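Side-chain contact in putative phosphomethylpyrimidine kinase (PDB 3MBH), which probably phosphorylates pyridoxal with ATP, as a ribokinase-clan vitamin B6 kinase, and is seen here with pyridoxal bound: residues K274-H277 with N278-M281. Numbering follows the deposited sequence.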
# COMPACT_ATOMS: atom_id res chain seq x y z
N LYS A 274 -11.11 8.13 9.15
CA LYS A 274 -9.97 8.82 8.65
C LYS A 274 -8.70 8.04 8.91
O LYS A 274 -7.72 8.18 8.16
CB LYS A 274 -9.94 10.22 9.30
CG LYS A 274 -9.02 11.19 8.74
CD LYS A 274 -9.48 11.85 7.48
CE LYS A 274 -8.22 12.64 6.96
NZ LYS A 274 -8.44 13.33 5.69
N VAL A 275 -8.66 7.15 9.90
CA VAL A 275 -7.41 6.44 10.19
C VAL A 275 -7.48 4.94 10.01
O VAL A 275 -6.50 4.23 10.24
CB VAL A 275 -6.90 6.77 11.59
CG1 VAL A 275 -6.52 8.28 11.65
CG2 VAL A 275 -7.95 6.38 12.69
N LEU A 276 -8.61 4.45 9.56
CA LEU A 276 -8.85 3.03 9.51
C LEU A 276 -7.81 2.26 8.65
O LEU A 276 -7.37 1.17 9.02
CB LEU A 276 -10.27 2.81 8.96
CG LEU A 276 -10.99 1.47 9.09
CD1 LEU A 276 -11.10 1.02 10.55
CD2 LEU A 276 -12.38 1.62 8.41
N HIS A 277 -7.36 2.84 7.55
CA HIS A 277 -6.38 2.15 6.76
C HIS A 277 -5.00 2.09 7.37
O HIS A 277 -4.13 1.48 6.80
CB HIS A 277 -6.39 2.68 5.31
CG HIS A 277 -7.72 2.48 4.65
ND1 HIS A 277 -8.00 1.40 3.83
CD2 HIS A 277 -8.89 3.16 4.79
CE1 HIS A 277 -9.26 1.47 3.44
NE2 HIS A 277 -9.83 2.52 4.02
N ASN A 278 -4.79 2.68 8.56
CA ASN A 278 -3.51 2.54 9.22
C ASN A 278 -3.41 1.37 10.15
O ASN A 278 -2.33 1.09 10.65
CB ASN A 278 -3.14 3.83 9.94
CG ASN A 278 -3.08 4.99 8.99
OD1 ASN A 278 -2.48 4.90 7.92
ND2 ASN A 278 -3.73 6.06 9.35
N LEU A 279 -4.48 0.62 10.32
CA LEU A 279 -4.44 -0.59 11.17
C LEU A 279 -3.42 -1.60 10.74
O LEU A 279 -2.95 -2.41 11.53
CB LEU A 279 -5.80 -1.31 11.20
CG LEU A 279 -6.83 -0.84 12.18
CD1 LEU A 279 -8.18 -1.50 11.87
CD2 LEU A 279 -6.32 -1.15 13.57
N ASP A 280 -3.09 -1.56 9.48
CA ASP A 280 -2.24 -2.54 8.85
C ASP A 280 -0.75 -2.40 9.04
O ASP A 280 0.02 -3.32 8.69
CB ASP A 280 -2.44 -2.44 7.33
CG ASP A 280 -3.27 -3.55 6.82
OD1 ASP A 280 -3.27 -4.57 7.56
OD2 ASP A 280 -3.89 -3.43 5.72
N MSE A 281 -0.32 -1.26 9.49
CA MSE A 281 1.03 -0.84 9.20
C MSE A 281 2.09 -1.33 10.20
O MSE A 281 1.74 -1.79 11.28
CB MSE A 281 1.03 0.67 9.17
CG MSE A 281 0.95 1.19 10.54
SE MSE A 281 0.77 3.08 10.42
CE MSE A 281 2.40 3.48 9.49
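Val275 and Asn278 meet where the short helix 272-275 runs out through a tight 3-10-like turn and then a type I beta turn from Asn278 to Met281. Both main bonds span three residues. Asn278 N donates to Val275 O at 2.9 Å, and Leu279 N donates to Leu276 O at 3.2 Å. The second is nearly straight, with an N-H...O angle of 171°.

The Asn278 side chain folds back alongside the helix end. CG lies beside the backbone N (chi1 -58°) and anti to the carbonyl carbon, which turns the amide back toward Val275. ND2 comes 3.9 Å from Val275 CB, and Asn278 CB sits 3.4 Å from Val275 O. The same side chain packs on Gln254 of helix 241-257 and on Pro282 of a second subunit. An alanine here would probably leave Val275 CB without its amide neighbour and open a gap beside Gln254 and that Pro282.

The two leucines meet on another side of the turn. Their side chains cross at a slant and touch through methyls, Leu276 CD1 to Leu279 CD1 at 4.1 Å. With CG anti to the backbone N and beside the carbonyl carbon (chi1 -164°), Leu276 brings CD1 to the Leu279 methyl. This pair packs on helix 24-33, while Val275 and Leu279 also rest on Phe251 of helix 241-257.

His277 and Asp280 bind zinc in a structure of this protein, but no zinc is bound to this chain. Here His277 ND1 and Asp280 OD2 are 6.6 Å apart and not in contact, and the imidazole NE2 hydrogen-bonds Ser33 O of a third subunit.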